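Local coordinates for alpha-rhamnosidase (PDB 6I60), which probably hydrolyses terminal non-reducing alpha-L-rhamnose residues in alpha-L-rhamnosides, at residues A835-G840 and G869-N874; I847-H852 and I886-N891; H897-F902 and E925-I930. One frame throughout, in Å; residues are numbered along the deposited sequence.

Contact 1 of 3, residues A835-G840 and G869-N874; sequences AGVRVG and GEVEIN
Val837 and Ile873 face each other with their CA atoms 6.7 Å apart, too wide for backbone pairing: strand 837-841, at the margin of a five-stranded sheet, lies against strand 869-877 of a seven-stranded one. These are the two layers of a beta sandwich, entered here directly after helix 826-835. Ile873 does most of the touching. Its CG1 branch stands anti to the backbone N (chi1 -179°), which carries CD1 toward the chain where it leaves the helix, 3.4 Å from Gly836 O and 3.8 Å from Ala835 O. CG2, the other branch, lies alongside Val837, with Val837 CG1 at 3.8 Å, and has Ala835 CB at 4.2 Å. The second methyl of Val837 turns to the next inward residue of the opposing strand, so that Val837 CG2 meets Val871 CG1 at 3.8 Å, the two side chains slanting across one another. Val837 thus sits over both Val871 and Ile873. Glu872 and Asn874 point away from the interface, and Asn874 ND2 donates to Glu872 OE2 (3.1 Å, 157°) from the anti side, tilted well out of the carboxylate plane, while also bonding to Arg885 O. No hydrogen bond crosses between the segments, and Gly836 O is satisfied within its own sheet by Glu850. What joins the two segments is therefore buried aliphatic surface, while the polar pairs described lie along the sheets or on the outer side of strand 869-877.

Contact 2 of 3, residues I847-H852 and I886-N891; sequences IIFEPH and ISVPVN
Ile886 covers one face of the Phe849 ring, its CB 3.9 Å from the ring centroid and only 9° off the normal, a CH-pi contact. With CG1 turned between the backbone N and the carbonyl carbon (chi1 69°), both arms of the isoleucine reach the ring: Ile886 CG2 rests on Phe849 CD1 at 3.7 Å and Ile886 CD1 on the CD2-CE2 side. Val888 approaches obliquely, its CG2 3.7 Å from Phe849 CE2, and the carbonyl of Ser887 lies near CZ. On the opposite ring face sits Ile847 CG2, offset toward the rim, so the phenyl group is held between two isoleucines. The CD1 end of Ile847 reaches across on its own account, to Val888 CG1 at 4.0 Å and Pro889 CD at 4.1 Å. The strands bearing these residues run nearly antiparallel, at 175°, but their axes stay 9.5 Å apart, the spacing of facing sheets in a beta sandwich, and no hydrogen bond bridges them. Around this layer, Ile873 also packs on Phe849, Val837 on Ile847, and Val932 on Ile886. Backbone bonding of Phe849 to Glu895 fixes the strand that carries the ring. Where that strand ends, His852 NE2 donates, in its ring plane, to the anti lone pair of Glu850 OE2, though the modelled distance is doubtfully short; His852 ND1 bonds to Asp777 and Glu850 OE1 to His897.

Contact 3 of 3, residues H897-F902 and E925-I930; sequences HVPKLF and EKYIVI
Tyr927 lies beside His897 and Pro899 on one face of an antiparallel strand pair, 893-899 with 927-932, in the five-stranded layer of the C-terminal beta sandwich. The tyrosine and histidine rings are neither stacked nor edge-to-face: their centroids are 5.7 Å apart and their planes turned by 37°. Tyrosine instead lays its CD1-CE1 side along the neighbouring strand, with Tyr927 CE1 3.9 Å from Pro899 CB and CD1 near the CB of His897. The imidazole itself is bonded through NE2 to Glu895. On the face toward the seven-stranded sheet, Val898 stands beside Ile928, and its CG2 meets Ile930 CD1 at 3.8 Å; Met884 and Met941 cover Val898 from that sheet. Val898 and Ile928 form a hydrogen-bonded pair, Val898 N to Ile928 O at 2.9 Å and Ile928 N to Val898 O at 2.7 Å. Lys900 then crosses Ile928 at about a right angle, Lys900 CD lying 3.8 Å from Ile928 CG1. A bend at chi3 (-82°) turns its last carbons along the backbone of Glu925 and Lys926, bringing the amine to a salt bridge with Glu923. Glu925 adds a more distant opposite charge, its OE2 4.1 Å from Lys900 NZ. Cutting Lys900 back to an alanine would probably leave the Glu923 carboxylate without its charge mate and uncover the flank of Ile928 and the turn at Glu925 and Lys926. The backbone pairing runs on beyond the strand end at Pro899, where Lys900 N donates to Lys926 O at 3.2 Å in an almost straight bond, 179° at the hydrogen.

At the end of helix 826-835 the chain runs through 835-840 and then 847-852 before either finds its partner. Contact 1 closes its loop at 869-874 and contact 2 at 886-891, so the two cross along the sequence; each joins the five-stranded sheet to the seven-stranded one, and their centres are just 5 Å apart. Contact 3 follows in series, opening at 897-902 after both have closed and ending at 925-930. It links neighbouring strands of the five-stranded sheet. A probable hydrogen bond, Phe849 O to His897 N at 2.8 Å, connects contact 2 to contact 3, whereas contacts 1 and 3, with centres about 17 Å apart, share that sheet without touching.

Contact 1 of 3, residues A835-G840 and G869-N874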
ATOM      1  N   ALA A 835      -3.558  22.242   1.326  1.00 54.70           N
ATOM      2  CA  ALA A 835      -4.152  22.350  -0.002  1.00 51.57           C
ATOM      3  C   ALA A 835      -5.653  22.586   0.101  1.00 54.27           C
ATOM      4  O   ALA A 835      -6.176  23.587  -0.405  1.00 48.80           O
ATOM      5  CB  ALA A 835      -3.849  21.091  -0.812  1.00 48.05           C
ATOM      6  N   GLY A 836      -6.364  21.671   0.757  1.00 54.39           N
ATOM      7  CA  GLY A 836      -7.751  21.899   1.107  1.00 53.19           C
ATOM      8  C   GLY A 836      -8.775  21.107   0.320  1.00 52.32           C
ATOM      9  O   GLY A 836      -9.847  21.630   0.006  1.00 59.24           O
ATOM     10  N   VAL A 837      -8.475  19.851  -0.000  1.00 42.46           N
ATOM     11  CA  VAL A 837      -9.414  18.977  -0.694  1.00 51.76           C
ATOM     12  C   VAL A 837      -9.655  17.750   0.178  1.00 49.17           C
ATOM     13  O   VAL A 837      -8.723  16.990   0.468  1.00 49.54           O
ATOM     14  CB  VAL A 837      -8.915  18.587  -2.096  1.00 48.25           C
ATOM     15  CG1 VAL A 837      -7.461  18.127  -2.059  1.00 43.37           C
ATOM     16  CG2 VAL A 837      -9.815  17.518  -2.699  1.00 51.30           C
ATOM     17  N   ARG A 838     -10.900  17.573   0.616  1.00 51.78           N
ATOM     18  CA  ARG A 838     -11.280  16.460   1.471  1.00 52.77           C
ATOM     19  C   ARG A 838     -12.556  15.823   0.939  1.00 49.49           C
ATOM     20  O   ARG A 838     -13.289  16.415   0.145  1.00 52.40           O
ATOM     21  CB  ARG A 838     -11.497  16.896   2.928  1.00 53.43           C
ATOM     22  CG  ARG A 838     -10.843  18.213   3.298  1.00 52.04           C
ATOM     23  CD  ARG A 838     -10.935  18.472   4.791  1.00 51.85           C
ATOM     24  NE  ARG A 838     -12.311  18.416   5.273  1.00 54.46           N
ATOM     25  CZ  ARG A 838     -13.006  19.475   5.677  1.00 59.83           C
ATOM     26  NH1 ARG A 838     -12.455  20.682   5.657  1.00 48.42           N
ATOM     27  NH2 ARG A 838     -14.253  19.329   6.102  1.00 57.67           N
ATOM     28  N   VAL A 839     -12.817  14.605   1.400  1.00 53.13           N
ATOM     29  CA  VAL A 839     -14.001  13.869   0.973  1.00 56.08           C
ATOM     30  C   VAL A 839     -15.209  14.374   1.752  1.00 54.51           C
ATOM     31  O   VAL A 839     -15.199  14.407   2.989  1.00 47.96           O
ATOM     32  CB  VAL A 839     -13.797  12.356   1.160  1.00 49.32           C
ATOM     33  CG1 VAL A 839     -13.242  12.052   2.545  1.00 62.70           C
ATOM     34  CG2 VAL A 839     -15.096  11.614   0.929  1.00 54.76           C
ATOM     35  N   GLY A 840     -16.246  14.788   1.028  1.00 53.17           N
ATOM     36  CA  GLY A 840     -17.470  15.250   1.652  1.00 54.99           C
ATOM     37  C   GLY A 840     -18.488  14.139   1.786  1.00 62.57           C
ATOM     38  O   GLY A 840     -19.201  14.049   2.791  1.00 59.96           O
ATOM     39  N   GLY A 869     -12.520  10.387 -11.251  1.00 52.76           N
ATOM     40  CA  GLY A 869     -11.766  11.183 -12.198  1.00 55.65           C
ATOM     41  C   GLY A 869     -10.760  12.104 -11.538  1.00 58.80           C
ATOM     42  O   GLY A 869     -10.252  11.804 -10.454  1.00 57.82           O
ATOM     43  N   GLU A 870     -10.471  13.233 -12.178  1.00 50.97           N
ATOM     44  CA  GLU A 870      -9.470  14.169 -11.686  1.00 53.72           C
ATOM     45  C   GLU A 870     -10.104  15.176 -10.733  1.00 59.37           C
ATOM     46  O   GLU A 870     -11.133  15.780 -11.050  1.00 59.72           O
ATOM     47  CB  GLU A 870      -8.801  14.897 -12.852  1.00 53.74           C
ATOM     48  CG  GLU A 870      -7.490  14.278 -13.300  1.00 60.31           C
ATOM     49  CD  GLU A 870      -6.540  15.303 -13.885  1.00 71.85           C
ATOM     50  OE1 GLU A 870      -5.627  14.908 -14.640  1.00 80.03           O
ATOM     51  OE2 GLU A 870      -6.709  16.505 -13.588  1.00 70.90           O
ATOM     52  N   VAL A 871      -9.482  15.350  -9.568  1.00 54.77           N
ATOM     53  CA  VAL A 871      -9.883  16.343  -8.578  1.00 52.29           C
ATOM     54  C   VAL A 871      -8.691  17.257  -8.328  1.00 55.25           C
ATOM     55  O   VAL A 871      -7.585  16.777  -8.049  1.00 55.92           O
ATOM     56  CB  VAL A 871     -10.354  15.686  -7.267  1.00 52.18           C
ATOM     57  CG1 VAL A 871     -10.750  16.747  -6.251  1.00 53.20           C
ATOM     58  CG2 VAL A 871     -11.513  14.734  -7.532  1.00 45.55           C
ATOM     59  N   GLU A 872      -8.911  18.567  -8.426  1.00 55.45           N
ATOM     60  CA  GLU A 872      -7.822  19.529  -8.336  1.00 57.77           C
ATOM     61  C   GLU A 872      -8.244  20.729  -7.501  1.00 47.68           C
ATOM     62  O   GLU A 872      -9.403  21.149  -7.527  1.00 53.59           O
ATOM     63  CB  GLU A 872      -7.376  19.996  -9.729  1.00 54.30           C
ATOM     64  CG  GLU A 872      -6.022  20.685  -9.754  1.00 53.32           C
ATOM     65  CD  GLU A 872      -5.531  20.946 -11.163  1.00 63.99           C
ATOM     66  OE1 GLU A 872      -4.947  20.023 -11.771  1.00 61.43           O
ATOM     67  OE2 GLU A 872      -5.728  22.075 -11.663  1.00 77.44           O
ATOM     68  N   ILE A 873      -7.283  21.277  -6.758  1.00 53.13           N
ATOM     69  CA  ILE A 873      -7.470  22.513  -6.005  1.00 53.55           C
ATOM     70  C   ILE A 873      -6.201  23.348  -6.133  1.00 51.03           C
ATOM     71  O   ILE A 873      -5.089  22.822  -6.030  1.00 48.84           O
ATOM     72  CB  ILE A 873      -7.805  22.248  -4.522  1.00 53.20           C
ATOM     73  CG1 ILE A 873      -8.028  23.568  -3.780  1.00 52.87           C
ATOM     74  CG2 ILE A 873      -6.713  21.422  -3.849  1.00 44.12           C
ATOM     75  CD1 ILE A 873      -9.140  23.515  -2.756  1.00 54.50           C
ATOM     76  N   ASN A 874      -6.370  24.642  -6.391  1.00 56.38           N
ATOM     77  CA  ASN A 874      -5.264  25.586  -6.477  1.00 51.01           C
ATOM     78  C   ASN A 874      -5.688  26.879  -5.804  1.00 53.29           C
ATOM     79  O   ASN A 874      -6.826  27.322  -5.977  1.00 55.88           O
ATOM     80  CB  ASN A 874      -4.863  25.884  -7.930  1.00 52.52           C
ATOM     81  CG  ASN A 874      -4.663  24.631  -8.757  1.00 55.49           C
ATOM     82  OD1 ASN A 874      -3.538  24.178  -8.949  1.00 57.47           O
ATOM     83  ND2 ASN A 874      -5.756  24.075  -9.268  1.00 56.13           N
TER

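Contact 2 of 3, residues I847-H852 and I886-N891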
ATOM      1  N   ILE A 847     -17.213  16.821  -2.892  1.00 53.99           N
ATOM      2  CA  ILE A 847     -15.858  17.256  -2.588  1.00 51.10           C
ATOM      3  C   ILE A 847     -15.931  18.581  -1.846  1.00 54.20           C
ATOM      4  O   ILE A 847     -16.707  19.470  -2.216  1.00 60.54           O
ATOM      5  CB  ILE A 847     -15.009  17.385  -3.868  1.00 54.03           C
ATOM      6  CG1 ILE A 847     -15.272  16.202  -4.801  1.00 47.65           C
ATOM      7  CG2 ILE A 847     -13.530  17.485  -3.524  1.00 48.90           C
ATOM      8  CD1 ILE A 847     -14.601  16.331  -6.142  1.00 47.24           C
ATOM      9  N   ILE A 848     -15.129  18.710  -0.794  1.00 56.71           N
ATOM     10  CA  ILE A 848     -15.046  19.932  -0.002  1.00 53.85           C
ATOM     11  C   ILE A 848     -13.726  20.609  -0.340  1.00 50.58           C
ATOM     12  O   ILE A 848     -12.649  20.079  -0.039  1.00 47.41           O
ATOM     13  CB  ILE A 848     -15.158  19.650   1.502  1.00 49.49           C
ATOM     14  CG1 ILE A 848     -16.396  18.803   1.795  1.00 56.99           C
ATOM     15  CG2 ILE A 848     -15.213  20.951   2.283  1.00 54.22           C
ATOM     16  CD1 ILE A 848     -16.593  18.501   3.261  1.00 56.72           C
ATOM     17  N   PHE A 849     -13.806  21.779  -0.971  1.00 54.80           N
ATOM     18  CA  PHE A 849     -12.631  22.579  -1.320  1.00 54.27           C
ATOM     19  C   PHE A 849     -12.501  23.683  -0.274  1.00 52.85           C
ATOM     20  O   PHE A 849     -13.043  24.777  -0.429  1.00 60.35           O
ATOM     21  CB  PHE A 849     -12.756  23.151  -2.729  1.00 50.88           C
ATOM     22  CG  PHE A 849     -12.838  22.106  -3.807  1.00 50.92           C
ATOM     23  CD1 PHE A 849     -11.687  21.522  -4.313  1.00 54.09           C
ATOM     24  CD2 PHE A 849     -14.062  21.718  -4.325  1.00 49.81           C
ATOM     25  CE1 PHE A 849     -11.758  20.564  -5.308  1.00 51.19           C
ATOM     26  CE2 PHE A 849     -14.140  20.762  -5.320  1.00 52.56           C
ATOM     27  CZ  PHE A 849     -12.985  20.185  -5.814  1.00 51.25           C
ATOM     28  N   GLU A 850     -11.770  23.391   0.804  1.00 46.56           N
ATOM     29  CA  GLU A 850     -11.599  24.317   1.924  1.00 52.43           C
ATOM     30  C   GLU A 850     -10.114  24.567   2.152  1.00 55.98           C
ATOM     31  O   GLU A 850      -9.477  23.880   2.967  1.00 58.17           O
ATOM     32  CB  GLU A 850     -12.263  23.775   3.186  1.00 52.67           C
ATOM     33  CG  GLU A 850     -12.229  24.729   4.364  1.00 47.54           C
ATOM     34  CD  GLU A 850     -12.661  24.068   5.654  1.00 53.33           C
ATOM     35  OE1 GLU A 850     -13.824  23.615   5.729  1.00 59.85           O
ATOM     36  OE2 GLU A 850     -11.838  23.997   6.588  1.00 53.33           O
ATOM     37  N   PRO A 851      -9.524  25.542   1.467  1.00 56.88           N
ATOM     38  CA  PRO A 851      -8.102  25.831   1.668  1.00 51.16           C
ATOM     39  C   PRO A 851      -7.855  26.567   2.973  1.00 48.53           C
ATOM     40  O   PRO A 851      -8.722  27.268   3.499  1.00 55.65           O
ATOM     41  CB  PRO A 851      -7.750  26.712   0.464  1.00 52.05           C
ATOM     42  CG  PRO A 851      -9.029  27.397   0.130  1.00 56.53           C
ATOM     43  CD  PRO A 851     -10.136  26.428   0.461  1.00 54.43           C
ATOM     44  N   HIS A 852      -6.643  26.394   3.497  1.00 53.89           N
ATOM     45  CA  HIS A 852      -6.225  27.011   4.753  1.00 51.54           C
ATOM     46  C   HIS A 852      -4.913  27.746   4.521  1.00 50.99           C
ATOM     47  O   HIS A 852      -3.829  27.197   4.763  1.00 55.98           O
ATOM     48  CB  HIS A 852      -6.085  25.970   5.863  1.00 55.68           C
ATOM     49  CG  HIS A 852      -7.395  25.452   6.372  1.00 59.52           C
ATOM     50  ND1 HIS A 852      -7.817  25.644   7.670  1.00 60.96           N
ATOM     51  CD2 HIS A 852      -8.379  24.755   5.756  1.00 54.37           C
ATOM     52  CE1 HIS A 852      -9.003  25.085   7.832  1.00 56.28           C
ATOM     53  NE2 HIS A 852      -9.367  24.540   6.685  1.00 54.54           N
ATOM     54  N   ILE A 886     -10.595  25.249  -8.934  1.00 56.25           N
ATOM     55  CA  ILE A 886     -10.951  23.881  -8.588  1.00 57.25           C
ATOM     56  C   ILE A 886     -11.389  23.145  -9.847  1.00 50.91           C
ATOM     57  O   ILE A 886     -11.729  23.748 -10.869  1.00 49.41           O
ATOM     58  CB  ILE A 886     -12.056  23.816  -7.513  1.00 52.11           C
ATOM     59  CG1 ILE A 886     -13.385  24.314  -8.084  1.00 55.30           C
ATOM     60  CG2 ILE A 886     -11.656  24.621  -6.286  1.00 54.70           C
ATOM     61  CD1 ILE A 886     -14.596  23.857  -7.298  1.00 55.12           C
ATOM     62  N   SER A 887     -11.373  21.817  -9.759  1.00 50.40           N
ATOM     63  CA  SER A 887     -11.816  20.955 -10.848  1.00 52.63           C
ATOM     64  C   SER A 887     -12.621  19.810 -10.258  1.00 56.54           C
ATOM     65  O   SER A 887     -12.126  19.082  -9.391  1.00 52.70           O
ATOM     66  CB  SER A 887     -10.627  20.427 -11.653  1.00 49.10           C
ATOM     67  OG  SER A 887     -10.176  21.401 -12.579  1.00 61.56           O
ATOM     68  N   VAL A 888     -13.859  19.657 -10.719  1.00 47.22           N
ATOM     69  CA  VAL A 888     -14.763  18.618 -10.249  1.00 56.16           C
ATOM     70  C   VAL A 888     -15.085  17.710 -11.437  1.00 58.41           C
ATOM     71  O   VAL A 888     -15.522  18.210 -12.471  1.00 56.64           O
ATOM     72  CB  VAL A 888     -16.059  19.186  -9.648  1.00 57.32           C
ATOM     73  CG1 VAL A 888     -16.862  18.086  -8.968  1.00 49.79           C
ATOM     74  CG2 VAL A 888     -15.739  20.312  -8.673  1.00 57.48           C
ATOM     75  N   PRO A 889     -14.892  16.401 -11.327  1.00 61.55           N
ATOM     76  CA  PRO A 889     -15.241  15.504 -12.433  1.00 52.02           C
ATOM     77  C   PRO A 889     -16.745  15.270 -12.490  1.00 49.67           C
ATOM     78  O   PRO A 889     -17.504  15.657 -11.601  1.00 50.68           O
ATOM     79  CB  PRO A 889     -14.487  14.219 -12.085  1.00 48.42           C
ATOM     80  CG  PRO A 889     -14.444  14.218 -10.591  1.00 53.39           C
ATOM     81  CD  PRO A 889     -14.393  15.666 -10.148  1.00 58.56           C
ATOM     82  N   VAL A 890     -17.167  14.615 -13.573  1.00 49.43           N
ATOM     83  CA  VAL A 890     -18.583  14.325 -13.768  1.00 49.77           C
ATOM     84  C   VAL A 890     -19.043  13.273 -12.752  1.00 54.53           C
ATOM     85  O   VAL A 890     -18.272  12.396 -12.339  1.00 54.67           O
ATOM     86  CB  VAL A 890     -18.844  13.863 -15.214  1.00 48.98           C
ATOM     87  CG1 VAL A 890     -20.315  13.965 -15.557  1.00 61.65           C
ATOM     88  CG2 VAL A 890     -18.032  14.694 -16.203  1.00 44.52           C
ATOM     89  N   ASN A 891     -20.316  13.372 -12.348  1.00 52.13           N
ATOM     90  CA  ASN A 891     -20.912  12.543 -11.290  1.00 49.78           C
ATOM     91  C   ASN A 891     -20.332  12.893  -9.920  1.00 45.95           C
ATOM     92  O   ASN A 891     -20.144  12.025  -9.067  1.00 48.63           O
ATOM     93  CB  ASN A 891     -20.763  11.043 -11.571  1.00 49.40           C
ATOM     94  CG  ASN A 891     -21.875  10.225 -10.955  1.00 55.87           C
ATOM     95  OD1 ASN A 891     -23.054  10.475 -11.210  1.00 54.78           O
ATOM     96  ND2 ASN A 891     -21.512   9.243 -10.139  1.00 60.22           N
TER

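Contact 3 of 3, residues H897-F902 and E925-I930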
ATOM      1  N   HIS A 897     -15.230  26.420   0.046  1.00 58.50           N
ATOM      2  CA  HIS A 897     -15.214  27.147   1.315  1.00 58.22           C
ATOM      3  C   HIS A 897     -14.165  28.246   1.200  1.00 63.05           C
ATOM      4  O   HIS A 897     -13.019  28.081   1.625  1.00 62.47           O
ATOM      5  CB  HIS A 897     -14.923  26.210   2.500  1.00 53.68           C
ATOM      6  CG  HIS A 897     -16.063  25.310   2.858  1.00 60.72           C
ATOM      7  ND1 HIS A 897     -16.046  24.496   3.970  1.00 64.33           N
ATOM      8  CD2 HIS A 897     -17.253  25.093   2.252  1.00 60.95           C
ATOM      9  CE1 HIS A 897     -17.177  23.817   4.033  1.00 62.41           C
ATOM     10  NE2 HIS A 897     -17.927  24.160   3.003  1.00 62.78           N
ATOM     11  N   VAL A 898     -14.560  29.372   0.614  1.00 62.29           N
ATOM     12  CA  VAL A 898     -13.666  30.515   0.459  1.00 62.44           C
ATOM     13  C   VAL A 898     -13.495  31.185   1.817  1.00 61.56           C
ATOM     14  O   VAL A 898     -14.479  31.666   2.398  1.00 59.61           O
ATOM     15  CB  VAL A 898     -14.199  31.503  -0.592  1.00 59.46           C
ATOM     16  CG1 VAL A 898     -13.162  32.568  -0.892  1.00 56.12           C
ATOM     17  CG2 VAL A 898     -14.593  30.766  -1.866  1.00 53.35           C
ATOM     18  N   PRO A 899     -12.281  31.235   2.365  1.00 69.04           N
ATOM     19  CA  PRO A 899     -12.088  31.877   3.671  1.00 66.49           C
ATOM     20  C   PRO A 899     -12.139  33.393   3.565  1.00 66.22           C
ATOM     21  O   PRO A 899     -11.545  33.998   2.668  1.00 62.01           O
ATOM     22  CB  PRO A 899     -10.694  31.399   4.097  1.00 54.58           C
ATOM     23  CG  PRO A 899      -9.984  31.137   2.810  1.00 60.39           C
ATOM     24  CD  PRO A 899     -11.027  30.694   1.814  1.00 61.79           C
ATOM     25  N   LYS A 900     -12.864  34.009   4.498  1.00 68.95           N
ATOM     26  CA  LYS A 900     -13.023  35.462   4.527  1.00 72.52           C
ATOM     27  C   LYS A 900     -11.846  36.054   5.291  1.00 67.21           C
ATOM     28  O   LYS A 900     -11.854  36.143   6.520  1.00 68.90           O
ATOM     29  CB  LYS A 900     -14.357  35.848   5.157  1.00 69.02           C
ATOM     30  CG  LYS A 900     -15.505  34.913   4.814  1.00 70.81           C
ATOM     31  CD  LYS A 900     -16.846  35.583   5.048  1.00 63.78           C
ATOM     32  CE  LYS A 900     -17.248  35.513   6.511  1.00 64.87           C
ATOM     33  NZ  LYS A 900     -18.702  35.781   6.694  1.00 71.01           N
ATOM     34  N   LEU A 901     -10.817  36.460   4.551  1.00 62.85           N
ATOM     35  CA  LEU A 901      -9.631  37.072   5.134  1.00 69.42           C
ATOM     36  C   LEU A 901      -9.657  38.594   5.069  1.00 70.97           C
ATOM     37  O   LEU A 901      -8.700  39.236   5.515  1.00 75.01           O
ATOM     38  CB  LEU A 901      -8.367  36.550   4.439  1.00 64.98           C
ATOM     39  CG  LEU A 901      -8.358  35.065   4.071  1.00 66.76           C
ATOM     40  CD1 LEU A 901      -7.262  34.767   3.061  1.00 56.63           C
ATOM     41  CD2 LEU A 901      -8.200  34.195   5.313  1.00 73.51           C
ATOM     42  N   PHE A 902     -10.724  39.183   4.535  1.00 73.31           N
ATOM     43  CA  PHE A 902     -10.821  40.623   4.353  1.00 73.40           C
ATOM     44  C   PHE A 902     -12.151  41.129   4.891  1.00 76.38           C
ATOM     45  O   PHE A 902     -13.167  40.430   4.834  1.00 72.09           O
ATOM     46  CB  PHE A 902     -10.680  41.009   2.875  1.00 71.99           C
ATOM     47  CG  PHE A 902      -9.542  40.323   2.173  1.00 73.04           C
ATOM     48  CD1 PHE A 902      -8.242  40.458   2.634  1.00 70.03           C
ATOM     49  CD2 PHE A 902      -9.772  39.550   1.046  1.00 74.25           C
ATOM     50  CE1 PHE A 902      -7.193  39.831   1.986  1.00 74.38           C
ATOM     51  CE2 PHE A 902      -8.726  38.922   0.394  1.00 69.19           C
ATOM     52  CZ  PHE A 902      -7.436  39.063   0.864  1.00 69.95           C
ATOM     53  N   GLU A 925     -19.862  33.099   8.900  1.00 75.07           N
ATOM     54  CA  GLU A 925     -19.026  34.060   9.614  1.00 80.04           C
ATOM     55  C   GLU A 925     -17.536  33.733   9.538  1.00 74.04           C
ATOM     56  O   GLU A 925     -16.731  34.435  10.163  1.00 74.79           O
ATOM     57  CB  GLU A 925     -19.435  34.202  11.088  1.00 81.64           C
ATOM     58  CG  GLU A 925     -20.930  34.479  11.305  1.00 88.53           C
ATOM     59  CD  GLU A 925     -21.530  35.365  10.224  1.00 86.96           C
ATOM     60  OE1 GLU A 925     -22.535  34.958   9.601  1.00 78.42           O
ATOM     61  OE2 GLU A 925     -20.996  36.472  10.000  1.00 76.86           O
ATOM     62  N   LYS A 926     -17.136  32.698   8.795  1.00 74.70           N
ATOM     63  CA  LYS A 926     -15.724  32.355   8.651  1.00 70.05           C
ATOM     64  C   LYS A 926     -15.400  32.036   7.197  1.00 68.20           C
ATOM     65  O   LYS A 926     -14.282  32.287   6.733  1.00 63.41           O
ATOM     66  CB  LYS A 926     -15.346  31.176   9.553  1.00 61.62           C
ATOM     67  CG  LYS A 926     -14.649  31.574  10.848  1.00 65.12           C
ATOM     68  CD  LYS A 926     -13.711  30.473  11.339  1.00 53.83           C
ATOM     69  CE  LYS A 926     -12.782  30.991  12.426  1.00 52.46           C
ATOM     70  NZ  LYS A 926     -11.378  30.544  12.225  1.00 59.29           N
ATOM     71  N   TYR A 927     -16.370  31.489   6.469  1.00 73.61           N
ATOM     72  CA  TYR A 927     -16.184  31.104   5.080  1.00 65.59           C
ATOM     73  C   TYR A 927     -17.315  31.661   4.223  1.00 64.79           C
ATOM     74  O   TYR A 927     -18.338  32.136   4.724  1.00 63.51           O
ATOM     75  CB  TYR A 927     -16.121  29.578   4.926  1.00 57.35           C
ATOM     76  CG  TYR A 927     -14.920  28.931   5.580  1.00 57.37           C
ATOM     77  CD1 TYR A 927     -13.673  28.953   4.968  1.00 54.46           C
ATOM     78  CD2 TYR A 927     -15.039  28.290   6.805  1.00 58.47           C
ATOM     79  CE1 TYR A 927     -12.575  28.357   5.564  1.00 54.67           C
ATOM     80  CE2 TYR A 927     -13.949  27.692   7.407  1.00 55.02           C
ATOM     81  CZ  TYR A 927     -12.721  27.728   6.784  1.00 53.85           C
ATOM     82  OH  TYR A 927     -11.639  27.130   7.389  1.00 55.50           O
ATOM     83  N   ILE A 928     -17.107  31.602   2.910  1.00 67.04           N
ATOM     84  CA  ILE A 928     -18.145  31.859   1.918  1.00 62.43           C
ATOM     85  C   ILE A 928     -18.372  30.557   1.163  1.00 61.14           C
ATOM     86  O   ILE A 928     -17.438  30.012   0.560  1.00 61.95           O
ATOM     87  CB  ILE A 928     -17.764  33.000   0.960  1.00 61.40           C
ATOM     88  CG1 ILE A 928     -18.023  34.357   1.620  1.00 65.90           C
ATOM     89  CG2 ILE A 928     -18.539  32.891  -0.346  1.00 64.31           C
ATOM     90  CD1 ILE A 928     -19.476  34.794   1.585  1.00 67.45           C
ATOM     91  N   VAL A 929     -19.601  30.056   1.204  1.00 60.86           N
ATOM     92  CA  VAL A 929     -19.921  28.734   0.679  1.00 62.06           C
ATOM     93  C   VAL A 929     -20.426  28.862  -0.750  1.00 61.59           C
ATOM     94  O   VAL A 929     -21.357  29.627  -1.028  1.00 64.91           O
ATOM     95  CB  VAL A 929     -20.958  28.028   1.568  1.00 58.63           C
ATOM     96  CG1 VAL A 929     -21.259  26.640   1.026  1.00 57.15           C
ATOM     97  CG2 VAL A 929     -20.458  27.953   3.001  1.00 58.41           C
ATOM     98  N   ILE A 930     -19.810  28.108  -1.658  1.00 60.88           N
ATOM     99  CA  ILE A 930     -20.218  28.038  -3.056  1.00 55.63           C
ATOM    100  C   ILE A 930     -20.399  26.572  -3.417  1.00 55.77           C
ATOM    101  O   ILE A 930     -19.526  25.745  -3.131  1.00 55.77           O
ATOM    102  CB  ILE A 930     -19.188  28.703  -3.991  1.00 55.54           C
ATOM    103  CG1 ILE A 930     -18.938  30.154  -3.573  1.00 63.64           C
ATOM    104  CG2 ILE A 930     -19.657  28.640  -5.435  1.00 55.76           C
ATOM    105  CD1 ILE A 930     -17.634  30.722  -4.091  1.00 62.93           C
TER